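Local coordinates for 2-polyprenyl-6-methoxyphenol hydroxylase-like FAD-dependent oxidoreductase (PDB 6UI5), which is an FAD-dependent oxidoreductase of the 2-polyprenyl-6-methoxyphenol hydroxylase-like family, built on a Rossmann-type FAD-binding domain and holding flavin-adenine dinucleotide, at residues A[157-171]-A[265-279]. Residues are numbered along the deposited sequence; the frame is centred on the assembly and turned at random.
Sequences RESIVRKQAGIDYVG and SIVTRNAEQYRKGRV
Val170 and Asn270 face each other as an antiparallel hydrogen-bonded pair: Asn270 N gives to Val170 O at 2.6 Å, and Val170 N returns a bond to Asn270 O at 3.0 Å, arriving from above the carbonyl plane. Two residues along, past the non-hydrogen-bonded pair Tyr169-Ala271, Glu272 N reaches Asp168 O almost in line with its C=O. The Tyr169 ring has one face under Arg269 CB, a CH-pi contact, and its edge toward Ala271 N; with CG anti to the backbone N (chi1 -157°), the ring lies across the Arg269 side chain. A bend at chi2 (-87°) turns the Arg269 guanidinium back to the backbone, where NH1 donates to Thr268 O from above its carbonyl plane; Asp173 is a long, weak ion-pair partner. Further out, Arg157 NH2 gives a bent bond (139°) to Ser265 O, which lies in the guanidinium plane, while Val267 CG2 sits over the guanidinium face. At the other end, Val161 CG1 makes apolar contact with Val279 CG1 at 3.5 Å, and Ile167 and the Lys276 methylenes slide past each other in opposite directions. Asp168 OD1 and Glu272 OE1, 4.0 Å apart on the exposed side, probably repel mildly. Ser159 N-caps helix 160-164, its OG accepting from Arg162 N and bonded to Asp155; a Schellman motif at Gly166 closes the helix. Short strand 169-170 thus pairs with the end of long strand 257-271, tying the helix whose Ile160 touches FAD to the antiparallel sheet within the FAD-binding domain.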
loop_
_atom_site.group_PDB
_atom_site.type_symbol
_atom_site.label_atom_id
_atom_site.label_comp_id
_atom_site.label_asym_id
_atom_site.label_seq_id
_atom_site.Cartn_x
_atom_site.Cartn_y
_atom_site.Cartn_z
ATOM N N ARG A 157 -25.313 13.556 -3.658
ATOM C CA ARG A 157 -24.413 13.963 -2.590
ATOM C C ARG A 157 -25.095 14.873 -1.565
ATOM O O ARG A 157 -24.857 14.748 -0.363
ATOM C CB ARG A 157 -23.185 14.660 -3.180
ATOM C CG ARG A 157 -22.178 15.050 -2.134
ATOM C CD ARG A 157 -21.594 16.410 -2.425
ATOM N NE ARG A 157 -20.609 16.352 -3.487
ATOM C CZ ARG A 157 -19.783 17.342 -3.790
ATOM N NH1 ARG A 157 -19.819 18.471 -3.097
ATOM N NH2 ARG A 157 -18.919 17.193 -4.780
ATOM N N GLU A 158 -25.930 15.804 -1.995
ATOM C CA GLU A 158 -26.556 16.695 -1.017
ATOM C C GLU A 158 -27.953 16.199 -0.652
ATOM O O GLU A 158 -28.952 16.902 -0.750
ATOM C CB GLU A 158 -26.578 18.122 -1.535
ATOM C CG GLU A 158 -25.380 18.948 -1.047
ATOM C CD GLU A 158 -24.141 18.745 -1.893
ATOM O OE1 GLU A 158 -24.260 18.234 -3.034
ATOM O OE2 GLU A 158 -23.047 19.097 -1.405
ATOM N N SER A 159 -27.987 14.955 -0.191
ATOM C CA SER A 159 -29.241 14.244 0.020
ATOM C C SER A 159 -30.034 14.876 1.157
ATOM O O SER A 159 -29.585 14.879 2.306
ATOM C CB SER A 159 -28.952 12.776 0.322
ATOM O OG SER A 159 -30.123 12.089 0.733
ATOM N N ILE A 160 -31.210 15.419 0.839
ATOM C CA ILE A 160 -32.127 15.838 1.892
ATOM C C ILE A 160 -32.502 14.642 2.765
ATOM O O ILE A 160 -32.600 14.758 3.994
ATOM C CB ILE A 160 -33.378 16.514 1.293
ATOM C CG1 ILE A 160 -33.056 17.921 0.751
ATOM C CG2 ILE A 160 -34.494 16.587 2.332
ATOM C CD1 ILE A 160 -32.634 17.968 -0.725
ATOM N N VAL A 161 -32.720 13.474 2.150
ATOM C CA VAL A 161 -33.149 12.309 2.926
ATOM C C VAL A 161 -32.113 11.967 3.984
ATOM O O VAL A 161 -32.438 11.736 5.155
ATOM C CB VAL A 161 -33.429 11.096 2.020
ATOM C CG1 VAL A 161 -33.841 9.911 2.891
ATOM C CG2 VAL A 161 -34.537 11.388 1.002
ATOM N N ARG A 162 -30.850 11.924 3.595
ATOM C CA ARG A 162 -29.832 11.614 4.579
ATOM C C ARG A 162 -29.834 12.627 5.724
ATOM O O ARG A 162 -29.865 12.266 6.909
ATOM C CB ARG A 162 -28.485 11.600 3.899
ATOM C CG ARG A 162 -27.440 11.612 4.908
ATOM C CD ARG A 162 -26.212 11.732 4.231
ATOM N NE ARG A 162 -26.203 13.014 3.592
ATOM C CZ ARG A 162 -25.330 13.222 2.635
ATOM N NH1 ARG A 162 -24.599 12.171 2.240
ATOM N NH2 ARG A 162 -25.209 14.377 1.995
ATOM N N LYS A 163 -29.763 13.907 5.378
ATOM C CA LYS A 163 -29.602 14.932 6.402
ATOM C C LYS A 163 -30.778 14.942 7.373
ATOM O O LYS A 163 -30.585 14.923 8.595
ATOM C CB LYS A 163 -29.408 16.291 5.732
ATOM C CG LYS A 163 -28.158 16.385 4.847
ATOM C CD LYS A 163 -28.187 17.673 4.015
ATOM C CE LYS A 163 -27.061 17.729 2.982
ATOM N NZ LYS A 163 -25.715 17.635 3.602
ATOM N N GLN A 164 -31.998 14.916 6.853
ATOM C CA GLN A 164 -33.165 14.951 7.730
ATOM C C GLN A 164 -33.280 13.701 8.606
ATOM O O GLN A 164 -33.760 13.796 9.745
ATOM C CB GLN A 164 -34.424 15.140 6.893
ATOM C CG GLN A 164 -35.576 15.751 7.647
ATOM C CD GLN A 164 -36.712 16.108 6.719
ATOM O OE1 GLN A 164 -37.706 15.380 6.619
ATOM N NE2 GLN A 164 -36.563 17.221 6.009
ATOM N N ALA A 165 -32.861 12.526 8.102
ATOM C CA ALA A 165 -32.762 11.329 8.934
ATOM C C ALA A 165 -31.615 11.415 9.929
ATOM O O ALA A 165 -31.457 10.506 10.754
ATOM C CB ALA A 165 -32.582 10.071 8.065
ATOM N N GLY A 166 -30.797 12.457 9.854
ATOM C CA GLY A 166 -29.731 12.633 10.828
ATOM C C GLY A 166 -28.643 11.578 10.842
ATOM O O GLY A 166 -28.165 11.206 11.924
ATOM N N ILE A 167 -28.224 11.086 9.675
ATOM C CA ILE A 167 -27.090 10.168 9.602
ATOM C C ILE A 167 -25.834 10.953 9.240
ATOM O O ILE A 167 -25.821 11.732 8.282
ATOM C CB ILE A 167 -27.336 9.002 8.619
ATOM C CG1 ILE A 167 -27.303 9.458 7.200
ATOM C CG2 ILE A 167 -28.703 8.348 8.794
ATOM C CD1 ILE A 167 -27.754 8.443 6.284
ATOM N N ASP A 168 -24.785 10.758 10.018
ATOM C CA ASP A 168 -23.562 11.522 9.830
ATOM C C ASP A 168 -22.828 11.042 8.576
ATOM O O ASP A 168 -22.835 9.850 8.251
ATOM C CB ASP A 168 -22.696 11.397 11.089
ATOM C CG ASP A 168 -23.393 11.952 12.348
ATOM O OD1 ASP A 168 -24.226 11.233 12.946
ATOM O OD2 ASP A 168 -23.094 13.100 12.749
ATOM N N TYR A 169 -22.205 11.990 7.858
ATOM C CA TYR A 169 -21.565 11.773 6.549
ATOM C C TYR A 169 -20.053 11.861 6.738
ATOM O O TYR A 169 -19.475 12.954 6.743
ATOM C CB TYR A 169 -22.066 12.811 5.548
ATOM C CG TYR A 169 -21.975 12.491 4.057
ATOM C CD1 TYR A 169 -21.951 11.161 3.577
ATOM C CD2 TYR A 169 -21.996 13.530 3.130
ATOM C CE1 TYR A 169 -21.920 10.895 2.189
ATOM C CE2 TYR A 169 -21.972 13.302 1.755
ATOM C CZ TYR A 169 -21.930 12.011 1.289
ATOM O OH TYR A 169 -21.918 11.901 -0.062
ATOM N N VAL A 170 -19.419 10.706 6.880
ATOM C CA VAL A 170 -18.078 10.607 7.444
ATOM C C VAL A 170 -17.032 10.695 6.340
ATOM O O VAL A 170 -17.127 9.981 5.333
ATOM C CB VAL A 170 -17.933 9.284 8.211
ATOM C CG1 VAL A 170 -16.482 9.102 8.667
ATOM C CG2 VAL A 170 -18.933 9.239 9.372
ATOM N N GLY A 171 -16.014 11.524 6.542
ATOM C CA GLY A 171 -14.860 11.514 5.662
ATOM C C GLY A 171 -13.996 12.751 5.810
ATOM O O GLY A 171 -14.260 13.635 6.623
ATOM N N SER A 265 -16.593 20.396 -7.262
ATOM C CA SER A 265 -15.528 20.157 -6.296
ATOM C C SER A 265 -15.727 18.738 -5.776
ATOM O O SER A 265 -16.817 18.180 -5.882
ATOM C CB SER A 265 -15.509 21.195 -5.110
ATOM O OG SER A 265 -16.771 21.317 -4.467
ATOM N N ILE A 266 -14.672 18.134 -5.240
ATOM C CA ILE A 266 -14.729 16.735 -4.801
ATOM C C ILE A 266 -14.431 16.679 -3.322
ATOM O O ILE A 266 -13.371 17.145 -2.884
ATOM C CB ILE A 266 -13.743 15.842 -5.563
ATOM C CG1 ILE A 266 -14.238 15.601 -6.980
ATOM C CG2 ILE A 266 -13.536 14.497 -4.807
ATOM C CD1 ILE A 266 -15.585 14.876 -7.028
ATOM N N VAL A 267 -15.332 16.067 -2.560
ATOM C CA VAL A 267 -15.010 15.593 -1.221
ATOM C C VAL A 267 -15.246 14.091 -1.176
ATOM O O VAL A 267 -15.862 13.516 -2.068
ATOM C CB VAL A 267 -15.831 16.292 -0.135
ATOM C CG1 VAL A 267 -15.314 17.738 0.069
ATOM C CG2 VAL A 267 -17.294 16.241 -0.517
ATOM N N THR A 268 -14.778 13.470 -0.091
ATOM C CA THR A 268 -14.817 12.021 0.111
ATOM C C THR A 268 -15.616 11.711 1.369
ATOM O O THR A 268 -15.187 12.044 2.479
ATOM C CB THR A 268 -13.408 11.468 0.246
ATOM O OG1 THR A 268 -12.622 11.884 -0.874
ATOM C CG2 THR A 268 -13.451 9.941 0.311
ATOM N N ARG A 269 -16.774 11.071 1.214
ATOM C CA ARG A 269 -17.620 10.783 2.367
ATOM C C ARG A 269 -18.236 9.400 2.255
ATOM O O ARG A 269 -18.492 8.892 1.152
ATOM C CB ARG A 269 -18.754 11.820 2.567
ATOM C CG ARG A 269 -18.255 13.289 2.672
ATOM C CD ARG A 269 -17.847 13.742 4.114
ATOM N NE ARG A 269 -17.468 15.154 4.056
ATOM C CZ ARG A 269 -16.262 15.620 3.733
ATOM N NH1 ARG A 269 -15.230 14.762 3.529
ATOM N NH2 ARG A 269 -16.077 16.968 3.684
ATOM N N ASN A 270 -18.465 8.798 3.422
ATOM C CA ASN A 270 -19.207 7.553 3.518
ATOM C C ASN A 270 -20.209 7.710 4.655
ATOM O O ASN A 270 -19.816 7.962 5.796
ATOM C CB ASN A 270 -18.250 6.379 3.741
ATOM C CG ASN A 270 -18.869 5.036 3.401
ATOM O OD1 ASN A 270 -19.766 4.963 2.557
ATOM N ND2 ASN A 270 -18.376 3.949 4.049
ATOM N N ALA A 271 -21.501 7.618 4.335
ATOM C CA ALA A 271 -22.529 7.638 5.368
ATOM C C ALA A 271 -22.244 6.573 6.428
ATOM O O ALA A 271 -21.809 5.461 6.115
ATOM C CB ALA A 271 -23.906 7.407 4.738
ATOM N N GLU A 272 -22.475 6.930 7.695
ATOM C CA GLU A 272 -22.221 5.999 8.793
ATOM C C GLU A 272 -23.227 4.850 8.824
ATOM O O GLU A 272 -22.873 3.728 9.191
ATOM C CB GLU A 272 -22.249 6.754 10.117
ATOM C CG GLU A 272 -21.914 5.894 11.301
ATOM C CD GLU A 272 -22.251 6.553 12.619
ATOM O OE1 GLU A 272 -22.191 7.805 12.701
ATOM O OE2 GLU A 272 -22.575 5.809 13.572
ATOM N N GLN A 273 -24.468 5.109 8.435
ATOM C CA GLN A 273 -25.546 4.127 8.454
ATOM C C GLN A 273 -26.290 4.270 7.132
ATOM O O GLN A 273 -26.922 5.306 6.907
ATOM C CB GLN A 273 -26.495 4.364 9.642
ATOM C CG GLN A 273 -25.849 4.186 10.991
ATOM C CD GLN A 273 -25.312 2.766 11.179
ATOM O OE1 GLN A 273 -25.884 1.800 10.665
ATOM N NE2 GLN A 273 -24.199 2.640 11.903
ATOM N N TYR A 274 -26.222 3.263 6.247
ATOM C CA TYR A 274 -27.010 3.391 5.025
ATOM C C TYR A 274 -28.480 3.127 5.278
ATOM O O TYR A 274 -29.269 3.164 4.322
ATOM C CB TYR A 274 -26.554 2.451 3.904
ATOM C CG TYR A 274 -25.166 2.649 3.329
ATOM C CD1 TYR A 274 -24.230 3.448 3.956
ATOM C CD2 TYR A 274 -24.796 2.021 2.144
ATOM C CE1 TYR A 274 -22.958 3.609 3.435
ATOM C CE2 TYR A 274 -23.514 2.177 1.611
ATOM C CZ TYR A 274 -22.599 2.964 2.274
ATOM O OH TYR A 274 -21.315 3.118 1.779
ATOM N N ARG A 275 -28.861 2.858 6.527
ATOM C CA ARG A 275 -30.248 2.571 6.864
ATOM C C ARG A 275 -30.584 3.145 8.232
ATOM O O ARG A 275 -29.804 3.001 9.174
ATOM C CB ARG A 275 -30.513 1.064 6.879
ATOM C CG ARG A 275 -31.908 0.756 7.336
ATOM C CD ARG A 275 -32.058 -0.599 8.007
ATOM N NE ARG A 275 -33.479 -0.809 8.272
ATOM C CZ ARG A 275 -34.021 -1.943 8.699
ATOM N NH1 ARG A 275 -33.266 -3.011 8.936
ATOM N NH2 ARG A 275 -35.331 -2.004 8.887
ATOM N N LYS A 276 -31.754 3.775 8.350
ATOM C CA LYS A 276 -32.281 4.163 9.646
ATOM C C LYS A 276 -33.761 3.769 9.697
ATOM O O LYS A 276 -34.637 4.614 9.695
ATOM C CB LYS A 276 -32.073 5.654 9.931
ATOM C CG LYS A 276 -32.586 6.095 11.311
ATOM C CD LYS A 276 -32.092 7.483 11.772
ATOM C CE LYS A 276 -30.594 7.686 11.499
ATOM N NZ LYS A 276 -29.569 6.965 12.343
ATOM N N GLY A 277 -34.029 2.463 9.725
ATOM C CA GLY A 277 -35.367 1.923 9.892
ATOM C C GLY A 277 -36.440 2.571 9.040
ATOM O O GLY A 277 -36.955 3.631 9.399
ATOM N N ARG A 278 -36.788 1.935 7.926
ATOM C CA ARG A 278 -37.751 2.434 6.938
ATOM C C ARG A 278 -37.158 3.499 6.024
ATOM O O ARG A 278 -37.720 3.765 4.956
ATOM C CB ARG A 278 -39.024 2.973 7.590
ATOM C CG ARG A 278 -39.796 1.968 8.375
ATOM C CD ARG A 278 -41.042 1.561 7.621
ATOM N NE ARG A 278 -41.792 0.549 8.357
ATOM C CZ ARG A 278 -42.578 -0.364 7.798
ATOM N NH1 ARG A 278 -42.726 -0.414 6.481
ATOM N NH2 ARG A 278 -43.210 -1.237 8.567
ATOM N N VAL A 279 -36.019 4.084 6.395
ATOM C CA VAL A 279 -35.320 5.040 5.536
ATOM C C VAL A 279 -33.947 4.480 5.180
ATOM O O VAL A 279 -33.098 4.284 6.060
ATOM C CB VAL A 279 -35.195 6.424 6.192
ATOM C CG1 VAL A 279 -34.553 7.381 5.222
ATOM C CG2 VAL A 279 -36.568 6.931 6.604
HETATM O O HOH W 1 -15.003 8.843 3.697
#